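Local atomic coordinates of beta-2-microglobulin (Ctenopharyngodon idella, PDB entry 5H5Z), a protein that pairs with the MHC class I antigen chain as its light chain and thereby probably supports the presentation of peptides to the immune system. Residues T23-V28 against H64-V69; S4-Q9 against V83-D88; D77-R82 against I92-N97. The protein carries 1 engineered substitution. All blocks are in the same frame, centred on the assembly; numbering follows the deposited sequence.

Contact 1 of 3, residues T23-V28 against H64-V69; sequences TLICYV and HLTKSV
Y27 and T66 cross obliquely on one face of an antiparallel strand pair. Y27 has CG anti to the backbone N (chi1 -177°), and its ring leans toward the other strand. The ring meets that strand along its edge. T66 OG1 lies near the ring plane, 3.4 Å from Y27 CD1. H64 comes to the same edge further out, with its ND1 in the ring plane and 3.9 Å from Y27 CE1. The H64 ring gets there through the crowded first torsion, with CG between the backbone N and the carbonyl carbon (chi1 64°). I25 and T66 lie side by side and point the same way; their CG2 methyls meet at 3.7 Å. S68 follows on this face, and its CB sits 4.0 Å from T23 CG2. This face, with I25, Y27 and S68, packs on the MHC class I antigen chain.

The other face carries L24, C26, V28, L65, K67 and V69. It is turned to the second sheet, where C26, V28, L65 and V69 touch strand 36-42. K67 leads away from the pair, and its NZ bonds to the carbonyl of I38. C26 SG is anti to its backbone N and is tied to C81 by a disulfide.

Six backbone hydrogen bonds fix the register. C26 N to K67 O is nearly straight (2.8 Å, 175° at the hydrogen). L65 N reaches V28 O at 2.7 Å. The non-hydrogen-bonded pair Y27–T66 stands between C26–K67 and V28–L65, and I25–S68 between L24–V69 and C26–K67. The two strands are central neighbours in one sheet of an immunoglobulin C1-set beta sandwich, and C26 is the sheet's half of the disulfide characteristic of that fold.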
loop_
_atom_site.group_PDB
_atom_site.type_symbol
_atom_site.label_atom_id
_atom_site.label_comp_id
_atom_site.label_asym_id
_atom_site.label_seq_id
_atom_site.Cartn_x
_atom_site.Cartn_y
_atom_site.Cartn_z
ATOM N N THR B 23 -3.981 12.189 -13.748
ATOM C CA THR B 23 -3.169 12.164 -12.540
ATOM C C THR B 23 -1.919 11.330 -12.799
ATOM O O THR B 23 -2.002 10.181 -13.223
ATOM C CB THR B 23 -3.956 11.619 -11.327
ATOM O OG1 THR B 23 -5.131 12.415 -11.128
ATOM C CG2 THR B 23 -3.111 11.673 -10.058
ATOM N N LEU B 24 -0.763 11.940 -12.561
ATOM C CA LEU B 24 0.510 11.260 -12.673
ATOM C C LEU B 24 0.833 10.599 -11.343
ATOM O O LEU B 24 0.819 11.253 -10.301
ATOM C CB LEU B 24 1.595 12.261 -13.054
ATOM C CG LEU B 24 3.028 11.746 -13.199
ATOM C CD1 LEU B 24 3.186 10.777 -14.366
ATOM C CD2 LEU B 24 3.967 12.936 -13.333
ATOM N N ILE B 25 1.133 9.305 -11.387
ATOM C CA ILE B 25 1.335 8.512 -10.181
ATOM C C ILE B 25 2.686 7.813 -10.202
ATOM O O ILE B 25 3.069 7.189 -11.207
ATOM C CB ILE B 25 0.212 7.458 -10.008
ATOM C CG1 ILE B 25 -1.167 8.137 -9.967
ATOM C CG2 ILE B 25 0.464 6.601 -8.773
ATOM C CD1 ILE B 25 -2.339 7.197 -10.168
ATOM N N CYS B 26 3.411 7.923 -9.090
ATOM C CA CYS B 26 4.636 7.168 -8.908
ATOM C C CYS B 26 4.499 6.299 -7.662
ATOM O O CYS B 26 4.440 6.809 -6.546
ATOM C CB CYS B 26 5.835 8.113 -8.817
ATOM S SG CYS B 26 7.436 7.306 -8.636
ATOM N N TYR B 27 4.419 4.987 -7.878
ATOM C CA TYR B 27 4.301 4.008 -6.802
ATOM C C TYR B 27 5.670 3.430 -6.488
ATOM O O TYR B 27 6.300 2.784 -7.337
ATOM C CB TYR B 27 3.337 2.892 -7.201
ATOM C CG TYR B 27 3.074 1.855 -6.125
ATOM C CD1 TYR B 27 2.700 2.232 -4.829
ATOM C CD2 TYR B 27 3.153 0.496 -6.415
ATOM C CE1 TYR B 27 2.449 1.277 -3.854
ATOM C CE2 TYR B 27 2.896 -0.464 -5.453
ATOM C CZ TYR B 27 2.548 -0.070 -4.176
ATOM O OH TYR B 27 2.297 -1.030 -3.224
ATOM N N VAL B 28 6.124 3.681 -5.265
ATOM C CA VAL B 28 7.459 3.279 -4.827
ATOM C C VAL B 28 7.292 2.242 -3.719
ATOM O O VAL B 28 6.739 2.545 -2.662
ATOM C CB VAL B 28 8.271 4.504 -4.353
ATOM C CG1 VAL B 28 9.672 4.098 -3.912
ATOM C CG2 VAL B 28 8.346 5.553 -5.459
ATOM N N HIS B 64 6.069 1.105 1.370
ATOM C CA HIS B 64 5.558 1.597 0.095
ATOM C C HIS B 64 5.021 3.013 0.255
ATOM O O HIS B 64 4.491 3.376 1.314
ATOM C CB HIS B 64 4.504 0.653 -0.501
ATOM C CG HIS B 64 3.258 0.527 0.326
ATOM N ND1 HIS B 64 2.088 1.183 0.015
ATOM C CD2 HIS B 64 3.003 -0.186 1.449
ATOM C CE1 HIS B 64 1.165 0.882 0.912
ATOM N NE2 HIS B 64 1.696 0.053 1.793
ATOM N N LEU B 65 5.207 3.817 -0.787
ATOM C CA LEU B 65 4.683 5.174 -0.834
ATOM C C LEU B 65 4.142 5.470 -2.217
ATOM O O LEU B 65 4.619 4.925 -3.212
ATOM C CB LEU B 65 5.776 6.195 -0.511
ATOM C CG LEU B 65 6.344 6.245 0.906
ATOM C CD1 LEU B 65 7.641 7.032 0.907
ATOM C CD2 LEU B 65 5.347 6.851 1.894
ATOM N N THR B 66 3.145 6.341 -2.273
ATOM C CA THR B 66 2.616 6.814 -3.541
ATOM C C THR B 66 2.737 8.333 -3.605
ATOM O O THR B 66 2.281 9.038 -2.707
ATOM C CB THR B 66 1.151 6.376 -3.742
ATOM O OG1 THR B 66 1.060 4.950 -3.635
ATOM C CG2 THR B 66 0.638 6.803 -5.113
ATOM N N LYS B 67 3.386 8.828 -4.655
ATOM C CA LYS B 67 3.380 10.254 -4.946
ATOM C C LYS B 67 2.547 10.490 -6.192
ATOM O O LYS B 67 2.646 9.733 -7.154
ATOM C CB LYS B 67 4.791 10.792 -5.141
ATOM C CG LYS B 67 4.857 12.306 -5.072
ATOM C CD LYS B 67 6.073 12.728 -4.278
ATOM C CE LYS B 67 5.937 14.130 -3.729
ATOM N NZ LYS B 67 7.156 14.491 -2.956
ATOM N N SER B 68 1.717 11.529 -6.160
ATOM C CA SER B 68 0.829 11.832 -7.279
ATOM C C SER B 68 0.602 13.332 -7.403
ATOM O O SER B 68 0.779 14.075 -6.437
ATOM C CB SER B 68 -0.511 11.097 -7.126
ATOM O OG SER B 68 -1.197 11.491 -5.944
ATOM N N VAL B 69 0.236 13.770 -8.606
ATOM C CA VAL B 69 -0.126 15.161 -8.861
ATOM C C VAL B 69 -0.981 15.230 -10.122
ATOM O O VAL B 69 -0.876 14.362 -10.998
ATOM C CB VAL B 69 1.121 16.080 -8.988
ATOM C CG1 VAL B 69 1.892 15.808 -10.276
ATOM C CG2 VAL B 69 0.729 17.549 -8.891
#

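Contact 2 of 3, residues S4-Q9 against V83-D88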
loop_
_atom_site.group_PDB
_atom_site.type_symbol
_atom_site.label_atom_id
_atom_site.label_comp_id
_atom_site.label_asym_id
_atom_site.label_seq_id
_atom_site.Cartn_x
_atom_site.Cartn_y
_atom_site.Cartn_z
ATOM N N SER B 4 16.891 -2.870 0.976
ATOM C CA SER B 4 16.005 -3.287 -0.104
ATOM C C SER B 4 15.734 -2.062 -0.958
ATOM O O SER B 4 15.100 -1.112 -0.498
ATOM C CB SER B 4 14.690 -3.853 0.442
ATOM O OG SER B 4 14.886 -5.119 1.044
ATOM N N SER B 5 16.237 -2.075 -2.188
ATOM C CA SER B 5 16.077 -0.944 -3.099
ATOM C C SER B 5 14.673 -0.914 -3.691
ATOM O O SER B 5 14.113 -1.962 -4.000
ATOM C CB SER B 5 17.134 -0.990 -4.203
ATOM O OG SER B 5 18.422 -0.795 -3.644
ATOM N N PRO B 6 14.100 0.294 -3.845
ATOM C CA PRO B 6 12.696 0.422 -4.243
ATOM C C PRO B 6 12.364 -0.073 -5.646
ATOM O O PRO B 6 13.160 0.100 -6.586
ATOM C CB PRO B 6 12.442 1.933 -4.151
ATOM C CG PRO B 6 13.790 2.560 -4.288
ATOM C CD PRO B 6 14.719 1.610 -3.594
ATOM N N LYS B 7 11.199 -0.704 -5.768
ATOM C CA LYS B 7 10.550 -0.869 -7.062
ATOM C C LYS B 7 9.863 0.463 -7.340
ATOM O O LYS B 7 9.237 1.042 -6.445
ATOM C CB LYS B 7 9.528 -2.006 -7.036
ATOM C CG LYS B 7 8.958 -2.360 -8.406
ATOM C CD LYS B 7 7.686 -3.187 -8.310
ATOM C CE LYS B 7 7.962 -4.667 -8.096
ATOM N NZ LYS B 7 6.722 -5.364 -7.646
ATOM N N ILE B 8 10.011 0.956 -8.566
ATOM C CA ILE B 8 9.496 2.269 -8.951
ATOM C C ILE B 8 8.643 2.135 -10.198
ATOM O O ILE B 8 9.130 1.720 -11.256
ATOM C CB ILE B 8 10.637 3.273 -9.240
ATOM C CG1 ILE B 8 11.616 3.332 -8.062
ATOM C CG2 ILE B 8 10.064 4.652 -9.552
ATOM C CD1 ILE B 8 12.935 3.998 -8.386
ATOM N N GLN B 9 7.372 2.487 -10.070
ATOM C CA GLN B 9 6.429 2.358 -11.169
ATOM C C GLN B 9 5.718 3.680 -11.386
ATOM O O GLN B 9 5.133 4.250 -10.453
ATOM C CB GLN B 9 5.440 1.220 -10.908
ATOM C CG GLN B 9 6.102 -0.151 -10.867
ATOM C CD GLN B 9 5.153 -1.261 -10.470
ATOM O OE1 GLN B 9 4.679 -2.023 -11.315
ATOM N NE2 GLN B 9 4.871 -1.361 -9.183
ATOM N N VAL B 83 13.647 9.109 -7.631
ATOM C CA VAL B 83 13.665 8.501 -6.306
ATOM C C VAL B 83 15.095 8.415 -5.772
ATOM O O VAL B 83 15.999 7.924 -6.458
ATOM C CB VAL B 83 13.014 7.100 -6.327
ATOM C CG1 VAL B 83 13.009 6.478 -4.939
ATOM C CG2 VAL B 83 11.595 7.166 -6.883
ATOM N N LYS B 84 15.290 8.910 -4.551
ATOM C CA LYS B 84 16.583 8.858 -3.878
ATOM C C LYS B 84 16.488 8.059 -2.579
ATOM O O LYS B 84 15.889 8.509 -1.596
ATOM C CB LYS B 84 17.126 10.271 -3.626
ATOM C CG LYS B 84 17.344 11.074 -4.901
ATOM C CD LYS B 84 17.833 12.483 -4.622
ATOM C CE LYS B 84 17.900 13.287 -5.913
ATOM N NZ LYS B 84 18.521 14.623 -5.702
ATOM N N HIS B 85 17.076 6.865 -2.599
ATOM C CA HIS B 85 17.074 5.952 -1.457
ATOM C C HIS B 85 18.515 5.606 -1.112
ATOM O O HIS B 85 19.293 5.238 -1.997
ATOM C CB HIS B 85 16.288 4.686 -1.801
ATOM C CG HIS B 85 16.096 3.749 -0.649
ATOM N ND1 HIS B 85 16.565 2.454 -0.658
ATOM C CD2 HIS B 85 15.469 3.913 0.540
ATOM C CE1 HIS B 85 16.242 1.861 0.476
ATOM N NE2 HIS B 85 15.576 2.725 1.221
ATOM N N MET B 86 18.862 5.718 0.170
ATOM C CA MET B 86 20.254 5.628 0.617
ATOM C C MET B 86 21.086 6.621 -0.199
ATOM O O MET B 86 20.827 7.825 -0.147
ATOM C CB MET B 86 20.793 4.193 0.495
ATOM C CG MET B 86 19.949 3.135 1.188
ATOM S SD MET B 86 19.900 3.349 2.978
ATOM C CE MET B 86 21.555 2.843 3.450
ATOM N N SER B 87 22.049 6.120 -0.971
ATOM C CA SER B 87 22.862 6.969 -1.845
ATOM C C SER B 87 22.552 6.760 -3.334
ATOM O O SER B 87 23.278 7.250 -4.206
ATOM C CB SER B 87 24.351 6.753 -1.565
ATOM O OG SER B 87 24.651 7.071 -0.219
ATOM N N ASP B 88 21.469 6.037 -3.614
ATOM C CA ASP B 88 21.028 5.786 -4.980
ATOM C C ASP B 88 20.177 6.937 -5.507
ATOM O O ASP B 88 19.512 7.627 -4.745
ATOM C CB ASP B 88 20.251 4.467 -5.068
ATOM C CG ASP B 88 21.057 3.273 -4.579
ATOM O OD1 ASP B 88 22.290 3.267 -4.744
ATOM O OD2 ASP B 88 20.456 2.331 -4.028
HETATM O O HOH W 1 18.304 1.839 -2.649
#
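The tight part of this contact is apolar. I8 and V83 reach toward each other tip to tip, with I8 CD1 3.7 Å from V83 CB and also against V83 CG2. P6 slides past V83 in the opposite direction; its CG is 4.0 Å from V83 CG1. The P6 ring also crosses H85 obliquely, with P6 CD 3.6 Å from H85 ND1. S4 O lies 3.3 Å from H85 CE1.

At the more exposed side S5 and D88 do not touch directly, with S5 OG 3.7 Å from D88 OD2. One water bridges S5 OG, H85 ND1 (2.7 Å) and D88 OD2 (2.6 Å). It donates to D88 and lies in the plane of the H85 ring, at its edge. H85 NE2 bonds to the carbonyl of P33, so both ring nitrogens are held, fixing the ring's rotation. D88 closes the type II' turn from H85, its N bonded to H85 O.

An alanine in place of P6 would lose CG and CD, and would probably loosen the packing against V83 and H85. P6 also rests on V28 and F31 of strand 22-31. I8 touches I92 of strand 88-93, and V83 and H85 lie against I36 of strand 36-42.

Contact 3 of 3, residues D77-R82 against I92-N97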
loop_
_atom_site.group_PDB
_atom_site.type_symbol
_atom_site.label_atom_id
_atom_site.label_comp_id
_atom_site.label_asym_id
_atom_site.label_seq_id
_atom_site.Cartn_x
_atom_site.Cartn_y
_atom_site.Cartn_z
ATOM N N ASP B 77 6.070 17.531 -23.820
ATOM C CA ASP B 77 6.414 17.468 -22.394
ATOM C C ASP B 77 6.790 16.067 -21.917
ATOM O O ASP B 77 6.127 15.085 -22.257
ATOM C CB ASP B 77 5.266 18.019 -21.542
ATOM C CG ASP B 77 5.003 19.491 -21.797
ATOM O OD1 ASP B 77 5.980 20.268 -21.881
ATOM O OD2 ASP B 77 3.815 19.871 -21.913
ATOM N N GLU B 78 7.857 15.996 -21.123
ATOM C CA GLU B 78 8.317 14.749 -20.516
ATOM C C GLU B 78 8.049 14.743 -19.014
ATOM O O GLU B 78 8.372 15.707 -18.316
ATOM C CB GLU B 78 9.815 14.545 -20.769
ATOM C CG GLU B 78 10.463 13.522 -19.843
ATOM C CD GLU B 78 11.969 13.666 -19.759
ATOM O OE1 GLU B 78 12.655 13.253 -20.711
ATOM O OE2 GLU B 78 12.469 14.178 -18.737
ATOM N N TYR B 79 7.474 13.645 -18.528
ATOM C CA TYR B 79 7.239 13.451 -17.098
ATOM C C TYR B 79 8.050 12.284 -16.566
ATOM O O TYR B 79 8.281 11.299 -17.274
ATOM C CB TYR B 79 5.747 13.273 -16.812
ATOM C CG TYR B 79 4.956 14.512 -17.159
ATOM C CD1 TYR B 79 4.429 14.689 -18.440
ATOM C CD2 TYR B 79 4.763 15.527 -16.220
ATOM C CE1 TYR B 79 3.724 15.833 -18.769
ATOM C CE2 TYR B 79 4.057 16.674 -16.542
ATOM C CZ TYR B 79 3.542 16.821 -17.818
ATOM O OH TYR B 79 2.847 17.955 -18.145
ATOM N N SER B 80 8.495 12.410 -15.318
ATOM C CA SER B 80 9.327 11.391 -14.693
ATOM C C SER B 80 9.208 11.415 -13.175
ATOM O O SER B 80 8.671 12.366 -12.587
ATOM C CB SER B 80 10.796 11.529 -15.134
ATOM O OG SER B 80 11.342 12.781 -14.759
ATOM N N CYS B 81 9.684 10.346 -12.548
ATOM C CA CYS B 81 9.710 10.249 -11.100
ATOM C C CYS B 81 11.147 9.974 -10.687
ATOM O O CYS B 81 11.762 9.009 -11.159
ATOM C CB CYS B 81 8.774 9.133 -10.624
ATOM S SG CYS B 81 8.756 8.841 -8.842
ATOM N N ARG B 82 11.682 10.847 -9.835
ATOM C CA ARG B 82 13.040 10.706 -9.324
ATOM C C ARG B 82 13.017 10.252 -7.876
ATOM O O ARG B 82 12.439 10.914 -7.007
ATOM C CB ARG B 82 13.832 12.009 -9.466
ATOM C CG ARG B 82 15.248 11.936 -8.898
ATOM C CD ARG B 82 16.115 13.083 -9.384
ATOM N NE ARG B 82 15.605 14.385 -8.965
ATOM C CZ ARG B 82 15.696 15.501 -9.685
ATOM N NH1 ARG B 82 16.269 15.489 -10.886
ATOM N NH2 ARG B 82 15.201 16.637 -9.210
ATOM N N ILE B 92 12.758 7.532 -13.400
ATOM C CA ILE B 92 11.962 6.713 -14.312
ATOM C C ILE B 92 11.015 7.617 -15.098
ATOM O O ILE B 92 10.199 8.326 -14.511
ATOM C CB ILE B 92 11.183 5.613 -13.546
ATOM C CG1 ILE B 92 12.118 4.804 -12.633
ATOM C CG2 ILE B 92 10.417 4.699 -14.499
ATOM C CD1 ILE B 92 13.166 3.974 -13.350
ATOM N N VAL B 93 11.146 7.595 -16.423
ATOM C CA VAL B 93 10.306 8.391 -17.317
ATOM C C VAL B 93 8.941 7.723 -17.489
ATOM O O VAL B 93 8.853 6.508 -17.680
ATOM C CB VAL B 93 10.988 8.592 -18.694
ATOM C CG1 VAL B 93 10.052 9.270 -19.693
ATOM C CG2 VAL B 93 12.271 9.397 -18.542
ATOM N N TRP B 94 7.883 8.524 -17.418
ATOM C CA TRP B 94 6.521 8.048 -17.646
ATOM C C TRP B 94 6.290 7.626 -19.098
ATOM O O TRP B 94 6.540 8.396 -20.020
ATOM C CB TRP B 94 5.518 9.127 -17.259
ATOM C CG TRP B 94 4.112 8.777 -17.601
ATOM C CD1 TRP B 94 3.368 7.760 -17.076
ATOM C CD2 TRP B 94 3.272 9.448 -18.543
ATOM N NE1 TRP B 94 2.115 7.751 -17.639
ATOM C CE2 TRP B 94 2.026 8.779 -18.540
ATOM C CE3 TRP B 94 3.449 10.549 -19.392
ATOM C CZ2 TRP B 94 0.959 9.174 -19.354
ATOM C CZ3 TRP B 94 2.389 10.942 -20.202
ATOM C CH2 TRP B 94 1.159 10.257 -20.173
ATOM N N GLU B 95 5.822 6.393 -19.268
ATOM C CA GLU B 95 5.466 5.822 -20.568
ATOM C C GLU B 95 3.944 5.835 -20.688
ATOM O O GLU B 95 3.260 5.226 -19.863
ATOM C CB GLU B 95 5.993 4.385 -20.648
ATOM C CG GLU B 95 5.374 3.525 -21.738
ATOM C CD GLU B 95 5.736 4.002 -23.129
ATOM O OE1 GLU B 95 6.890 3.773 -23.555
ATOM O OE2 GLU B 95 4.866 4.608 -23.787
ATOM N N SER B 96 3.425 6.514 -21.713
ATOM C CA SER B 96 1.974 6.669 -21.877
ATOM C C SER B 96 1.235 5.414 -22.364
ATOM O O SER B 96 0.022 5.310 -22.198
ATOM C CB SER B 96 1.659 7.848 -22.803
ATOM O OG SER B 96 2.004 7.547 -24.136
ATOM N N ASN B 97 1.945 4.464 -22.967
ATOM C CA ASN B 97 1.281 3.274 -23.551
ATOM C C ASN B 97 0.343 3.639 -24.713
ATOM O O ASN B 97 -0.302 2.769 -25.302
ATOM C CB ASN B 97 0.493 2.471 -22.497
ATOM C CG ASN B 97 1.370 1.925 -21.382
ATOM O OD1 ASN B 97 2.423 1.341 -21.631
ATOM N ND2 ASN B 97 0.919 2.090 -20.141
HETATM O O HOH W 2 6.792 11.363 -20.330
#
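W94 follows the last bridge residue, V93, but its N still bonds to Y79 O at 2.8 Å, with the donor above the carbonyl plane. W94 CB lies 3.5 Å from the same Y79 O and 4.2 Å from Y79 CB. CG is anti to the backbone N (chi1 174°), which sends the indole in toward L24 and F71. L24 CD1, from strand 22-31, sits over one face at CG, 3.9 Å away. W94 CE3 approaches Y79 CD1 obliquely at 4.4 Å. F71 meets the rings of both W94 and Y79 edge-to-face. On the opposite face of the indole, S96 CA lies 3.7 Å from CZ2, near the rim. The W94 side chain also touches S12 of strand 7-12 and P73.

Strands 79-85 and 88-93 form a beta hairpin at the edge of one sheet of the immunoglobulin sandwich. C81 and I92 are a hydrogen-bonded pair, and I92 N to C81 O measures 2.9 Å. C81 SG turns inward to the disulfide with C26. S80 and V93 form the non-hydrogen-bonded pair beside it, and their side chains lie on the other face.

Past V93 the strand pairing gives way to loop. A water there accepts from Y79 N and donates to W94 O. Beyond it, E95 OE2 takes the N-H of N97 on its anti lone pair and forms a salt bridge with K188 of the MHC class I antigen chain.

How the contacts relate
From the N terminus, residues 4-9 come first and wait for 83-88, so contact 2 closes the longest loop. Contact 1 nests inside that loop, pairing 23-28 with 64-69 as neighbours within one sheet. Residues 77-82 then open contact 3, which 92-97 closes after contact 2 has closed. Contacts 2 and 3 therefore cross, while contacts 1 and 3 follow in series. Contact 2 joins edge strand 7-12 of one sheet to inner strand 79-85 of the other, and contact 3 lies within that second sheet. The C26–C81 disulfide links contacts 1 and 3 through the core. V28 packs on P6, tying contact 1 to contact 2, and I8 on I92 joins contact 2 to contact 3.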